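Local structure of putative nitroreductase (Thermotoga maritima, 1VKW) at residues E140-I153 against W164-S176. The protein is a putative nitroreductase, probably an oxidoreductase related to the FMN-dependent nitroreductases. Residues are numbered along the deposited sequence; the frame is centred on the assembly and turned at random.
Sequences ELPPEIVKIVEMTI and WKIKYTGGELCIS
The Tyr168 ring lies between Ile145 of the helix, over one face, with CG1 4.0 Å from the ring centroid in a CH-pi contact, and the backbone N of Gly170, from its own hairpin turn, 3.5 Å above the opposite face. Glu140 O comes to the ring edge, 3.9 Å from Tyr168 CE2, and Pro142, the N-cap residue of helix 143-153, brings its CG to 3.4 Å from Tyr168 OH. With its CG anti to the backbone N (chi1 169°), Tyr168 extends from the end of strand 165-168 to the first turn of the helix. An alanine here would remove the ring and would probably leave Ile145 and Pro142 facing a gap at the helix start. Farther along, the Trp164 ring comes up to the backbone of Thr152 and Ile153, its CZ3 3.8 Å from Ile153 O, which stands oblique to the ring.

Between these rings the interface is aliphatic and lacks hydrogen bonds. Leu173 divides its methyls: CD1 reaches Ile145 and Val149, whereas CD2 presses tightly on Ile148 CG2 at 3.4 Å. Ile166 CD1 meets Val149 CG1 and, 3.6 Å away, Ile153 CD1. Thr152 donates OG1 to Ile148 O (2.8 Å), satisfying its hydroxyl within the helix, and points CG2 tip to tip at Ile175 CD1.

The example illustrates a helix packed on one face of a beta-hairpin, nearly antiparallel to strand 165-168 (167°) and 22° from the direction of strand 172-176. Helix 180-198 flanks it, touching Ile148, Thr152 and Trp164, while Ile130 and Phe133 of helix 130-133 meet Val149 and Ile153. The antiparallel sheet continues from strand 172-176 into strand 211-215, to which the Cys174-Cys213 disulfide ties it.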
loop_
_atom_site.group_PDB
_atom_site.type_symbol
_atom_site.label_atom_id
_atom_site.label_comp_id
_atom_site.label_asym_id
_atom_site.label_seq_id
_atom_site.Cartn_x
_atom_site.Cartn_y
_atom_site.Cartn_z
ATOM N N GLU A 140 5.863 -24.829 6.431
ATOM C CA GLU A 140 7.272 -24.441 6.589
ATOM C C GLU A 140 7.432 -22.998 7.102
ATOM O O GLU A 140 8.563 -22.521 7.308
ATOM C CB GLU A 140 8.011 -24.606 5.258
ATOM C CG GLU A 140 8.063 -26.052 4.770
ATOM C CD GLU A 140 8.443 -26.191 3.304
ATOM O OE1 GLU A 140 8.693 -25.169 2.631
ATOM O OE2 GLU A 140 8.489 -27.344 2.817
ATOM N N LEU A 141 6.308 -22.305 7.303
ATOM C CA LEU A 141 6.319 -20.917 7.755
ATOM C C LEU A 141 6.085 -20.788 9.247
ATOM O O LEU A 141 5.084 -21.291 9.764
ATOM C CB LEU A 141 5.236 -20.120 7.037
ATOM C CG LEU A 141 5.654 -19.499 5.715
ATOM C CD1 LEU A 141 6.347 -20.500 4.803
ATOM C CD2 LEU A 141 4.419 -18.891 5.066
ATOM N N PRO A 142 6.969 -20.076 9.941
ATOM C CA PRO A 142 6.705 -19.745 11.337
ATOM C C PRO A 142 5.509 -18.786 11.388
ATOM O O PRO A 142 5.198 -18.139 10.373
ATOM C CB PRO A 142 7.993 -19.062 11.817
ATOM C CG PRO A 142 8.880 -18.955 10.664
ATOM C CD PRO A 142 8.238 -19.515 9.460
ATOM N N PRO A 143 4.846 -18.696 12.537
ATOM C CA PRO A 143 3.630 -17.888 12.662
ATOM C C PRO A 143 3.778 -16.423 12.227
ATOM O O PRO A 143 2.843 -15.869 11.655
ATOM C CB PRO A 143 3.281 -18.000 14.151
ATOM C CG PRO A 143 3.909 -19.269 14.587
ATOM C CD PRO A 143 5.182 -19.377 13.800
ATOM N N GLU A 144 4.937 -15.807 12.458
ATOM C CA GLU A 144 5.099 -14.403 12.065
ATOM C C GLU A 144 4.982 -14.291 10.544
ATOM O O GLU A 144 4.423 -13.328 10.024
ATOM C CB GLU A 144 6.447 -13.814 12.512
ATOM C CG GLU A 144 6.666 -13.738 14.010
ATOM C CD GLU A 144 7.206 -15.025 14.605
ATOM O OE1 GLU A 144 7.222 -16.067 13.902
ATOM O OE2 GLU A 144 7.605 -14.990 15.787
ATOM N N ILE A 145 5.501 -15.285 9.832
ATOM C CA ILE A 145 5.575 -15.189 8.376
ATOM C C ILE A 145 4.208 -15.449 7.746
ATOM O O ILE A 145 3.829 -14.781 6.776
ATOM C CB ILE A 145 6.648 -16.127 7.804
ATOM C CG1 ILE A 145 7.962 -16.001 8.593
ATOM C CG2 ILE A 145 6.877 -15.833 6.338
ATOM C CD1 ILE A 145 8.493 -14.564 8.747
ATOM N N VAL A 146 3.463 -16.403 8.307
ATOM C CA VAL A 146 2.086 -16.634 7.880
ATOM C C VAL A 146 1.340 -15.289 7.925
ATOM O O VAL A 146 0.707 -14.891 6.943
ATOM C CB VAL A 146 1.376 -17.678 8.749
ATOM C CG1 VAL A 146 -0.063 -17.832 8.324
ATOM C CG2 VAL A 146 2.094 -19.039 8.664
ATOM N N LYS A 147 1.479 -14.562 9.030
ATOM C CA LYS A 147 0.789 -13.279 9.174
ATOM C C LYS A 147 1.210 -12.264 8.105
ATOM O O LYS A 147 0.357 -11.614 7.489
ATOM C CB LYS A 147 1.027 -12.690 10.565
ATOM C CG LYS A 147 0.140 -11.491 10.881
ATOM C CD LYS A 147 0.241 -11.116 12.357
ATOM C CE LYS A 147 -0.974 -10.300 12.826
ATOM N NZ LYS A 147 -0.891 -9.990 14.276
ATOM N N ILE A 148 2.515 -12.125 7.877
ATOM C CA ILE A 148 3.010 -11.178 6.860
ATOM C C ILE A 148 2.492 -11.550 5.470
ATOM O O ILE A 148 2.079 -10.675 4.722
ATOM C CB ILE A 148 4.548 -11.101 6.849
ATOM C CG1 ILE A 148 5.061 -10.454 8.141
ATOM C CG2 ILE A 148 5.021 -10.300 5.665
ATOM C CD1 ILE A 148 6.501 -10.751 8.421
ATOM N N VAL A 149 2.502 -12.838 5.132
ATOM C CA VAL A 149 2.031 -13.274 3.822
ATOM C C VAL A 149 0.540 -12.996 3.635
ATOM O O VAL A 149 0.115 -12.545 2.559
ATOM C CB VAL A 149 2.331 -14.766 3.553
ATOM C CG1 VAL A 149 1.722 -15.198 2.212
ATOM C CG2 VAL A 149 3.838 -14.990 3.471
ATOM N N GLU A 150 -0.245 -13.280 4.670
ATOM C CA GLU A 150 -1.675 -13.017 4.641
ATOM C C GLU A 150 -1.950 -11.537 4.413
ATOM O O GLU A 150 -2.827 -11.169 3.634
ATOM C CB GLU A 150 -2.334 -13.484 5.949
ATOM C CG GLU A 150 -2.417 -14.998 6.090
ATOM C CD GLU A 150 -2.756 -15.482 7.491
ATOM O OE1 GLU A 150 -3.045 -14.656 8.389
ATOM O OE2 GLU A 150 -2.749 -16.723 7.698
HETATM N N MSE A 151 -1.196 -10.682 5.092
HETATM C CA MSE A 151 -1.371 -9.225 4.957
HETATM C C MSE A 151 -0.911 -8.717 3.594
HETATM O O MSE A 151 -1.478 -7.761 3.063
HETATM C CB MSE A 151 -0.600 -8.488 6.049
HETATM C CG MSE A 151 -1.109 -8.726 7.438
HETATM SE SE MSE A 151 -2.965 -8.132 7.687
HETATM C CE MSE A 151 -3.871 -9.902 7.365
ATOM N N THR A 152 0.121 -9.351 3.040
ATOM C CA THR A 152 0.623 -9.025 1.710
ATOM C C THR A 152 -0.401 -9.361 0.608
ATOM O O THR A 152 -0.579 -8.566 -0.318
ATOM C CB THR A 152 1.966 -9.778 1.450
ATOM O OG1 THR A 152 2.941 -9.380 2.426
ATOM C CG2 THR A 152 2.579 -9.405 0.109
ATOM N N ILE A 153 -1.060 -10.522 0.729
ATOM C CA ILE A 153 -2.090 -10.973 -0.240
ATOM C C ILE A 153 -3.309 -10.057 -0.280
ATOM O O ILE A 153 -3.997 -9.993 -1.291
ATOM C CB ILE A 153 -2.576 -12.442 0.082
ATOM C CG1 ILE A 153 -1.436 -13.458 -0.051
ATOM C CG2 ILE A 153 -3.769 -12.854 -0.804
ATOM C CD1 ILE A 153 -0.468 -13.148 -1.125
ATOM N N TRP A 164 1.726 -11.937 -7.806
ATOM C CA TRP A 164 2.853 -12.144 -6.882
ATOM C C TRP A 164 3.234 -13.595 -6.708
ATOM O O TRP A 164 2.380 -14.481 -6.604
ATOM C CB TRP A 164 2.533 -11.565 -5.510
ATOM C CG TRP A 164 1.893 -10.231 -5.554
ATOM C CD1 TRP A 164 2.450 -9.070 -5.987
ATOM C CD2 TRP A 164 0.568 -9.907 -5.127
ATOM N NE1 TRP A 164 1.548 -8.042 -5.865
ATOM C CE2 TRP A 164 0.388 -8.526 -5.330
ATOM C CE3 TRP A 164 -0.485 -10.645 -4.587
ATOM C CZ2 TRP A 164 -0.806 -7.868 -5.015
ATOM C CZ3 TRP A 164 -1.677 -9.982 -4.268
ATOM C CH2 TRP A 164 -1.816 -8.613 -4.484
ATOM N N LYS A 165 4.534 -13.839 -6.665
ATOM C CA LYS A 165 5.047 -15.131 -6.252
ATOM C C LYS A 165 5.921 -14.851 -5.043
ATOM O O LYS A 165 6.816 -14.002 -5.122
ATOM C CB LYS A 165 5.843 -15.769 -7.392
ATOM C CG LYS A 165 6.113 -17.259 -7.273
ATOM C CD LYS A 165 6.684 -17.825 -8.611
ATOM C CE LYS A 165 7.038 -19.313 -8.550
ATOM N NZ LYS A 165 7.762 -19.807 -9.785
ATOM N N ILE A 166 5.655 -15.546 -3.935
ATOM C CA ILE A 166 6.285 -15.255 -2.645
ATOM C C ILE A 166 7.062 -16.464 -2.151
ATOM O O ILE A 166 6.572 -17.605 -2.210
ATOM C CB ILE A 166 5.215 -14.868 -1.583
ATOM C CG1 ILE A 166 4.318 -13.731 -2.092
ATOM C CG2 ILE A 166 5.861 -14.522 -0.223
ATOM C CD1 ILE A 166 3.134 -13.424 -1.141
ATOM N N LYS A 167 8.267 -16.206 -1.647
ATOM C CA LYS A 167 9.130 -17.260 -1.149
ATOM C C LYS A 167 9.772 -16.823 0.146
ATOM O O LYS A 167 10.318 -15.725 0.238
ATOM C CB LYS A 167 10.219 -17.618 -2.184
ATOM C CG LYS A 167 11.122 -18.761 -1.757
ATOM C CD LYS A 167 12.134 -19.130 -2.839
ATOM C CE LYS A 167 13.076 -17.979 -3.179
ATOM N NZ LYS A 167 14.055 -18.407 -4.226
ATOM N N TYR A 168 9.694 -17.692 1.144
ATOM C CA TYR A 168 10.306 -17.473 2.436
ATOM C C TYR A 168 11.539 -18.374 2.517
ATOM O O TYR A 168 11.436 -19.588 2.280
ATOM C CB TYR A 168 9.304 -17.832 3.538
ATOM C CG TYR A 168 9.909 -17.902 4.914
ATOM C CD1 TYR A 168 10.403 -16.764 5.535
ATOM C CD2 TYR A 168 9.976 -19.113 5.601
ATOM C CE1 TYR A 168 10.961 -16.833 6.808
ATOM C CE2 TYR A 168 10.528 -19.194 6.849
ATOM C CZ TYR A 168 11.018 -18.054 7.452
ATOM O OH TYR A 168 11.551 -18.147 8.706
ATOM N N THR A 169 12.690 -17.800 2.859
ATOM C CA THR A 169 13.941 -18.574 2.915
ATOM C C THR A 169 14.547 -18.771 4.303
ATOM O O THR A 169 15.630 -19.336 4.422
ATOM C CB THR A 169 14.996 -17.896 2.050
ATOM O OG1 THR A 169 15.199 -16.549 2.512
ATOM C CG2 THR A 169 14.517 -17.771 0.628
ATOM N N GLY A 170 13.866 -18.329 5.354
ATOM C CA GLY A 170 14.466 -18.335 6.685
ATOM C C GLY A 170 14.758 -16.912 7.120
ATOM O O GLY A 170 14.073 -16.385 7.997
ATOM N N GLY A 171 15.759 -16.282 6.507
ATOM C CA GLY A 171 16.080 -14.881 6.802
ATOM C C GLY A 171 15.243 -13.833 6.060
ATOM O O GLY A 171 15.130 -12.690 6.497
ATOM N N GLU A 172 14.654 -14.220 4.938
ATOM C CA GLU A 172 14.064 -13.255 4.004
ATOM C C GLU A 172 12.741 -13.719 3.451
ATOM O O GLU A 172 12.467 -14.914 3.398
ATOM C CB GLU A 172 15.002 -13.017 2.821
ATOM C CG GLU A 172 16.430 -12.733 3.210
ATOM C CD GLU A 172 17.315 -12.424 2.030
ATOM O OE1 GLU A 172 16.878 -12.574 0.866
ATOM O OE2 GLU A 172 18.459 -12.018 2.280
ATOM N N LEU A 173 11.945 -12.747 3.027
ATOM C CA LEU A 173 10.683 -12.978 2.332
ATOM C C LEU A 173 10.882 -12.288 1.008
ATOM O O LEU A 173 11.233 -11.108 0.973
ATOM C CB LEU A 173 9.504 -12.373 3.103
ATOM C CG LEU A 173 8.059 -12.771 2.778
ATOM C CD1 LEU A 173 7.829 -14.279 2.732
ATOM C CD2 LEU A 173 7.154 -12.164 3.834
ATOM N N CYS A 174 10.757 -13.058 -0.065
ATOM C CA CYS A 174 10.978 -12.562 -1.421
ATOM C C CYS A 174 9.679 -12.534 -2.206
ATOM O O CYS A 174 8.936 -13.505 -2.197
ATOM C CB CYS A 174 12.003 -13.437 -2.134
ATOM S SG CYS A 174 13.630 -13.431 -1.330
ATOM N N ILE A 175 9.423 -11.411 -2.873
ATOM C CA ILE A 175 8.270 -11.238 -3.741
ATOM C C ILE A 175 8.767 -10.954 -5.153
ATOM O O ILE A 175 9.543 -10.016 -5.362
ATOM C CB ILE A 175 7.411 -10.056 -3.264
ATOM C CG1 ILE A 175 6.943 -10.284 -1.825
ATOM C CG2 ILE A 175 6.221 -9.848 -4.195
ATOM C CD1 ILE A 175 6.324 -9.056 -1.201
ATOM N N SER A 176 8.313 -11.764 -6.108
ATOM C CA SER A 176 8.614 -11.572 -7.525
ATOM C C SER A 176 7.331 -11.287 -8.297
ATOM O O SER A 176 6.276 -11.880 -8.014
ATOM C CB SER A 176 9.271 -12.821 -8.109
ATOM O OG SER A 176 10.332 -13.290 -7.292
#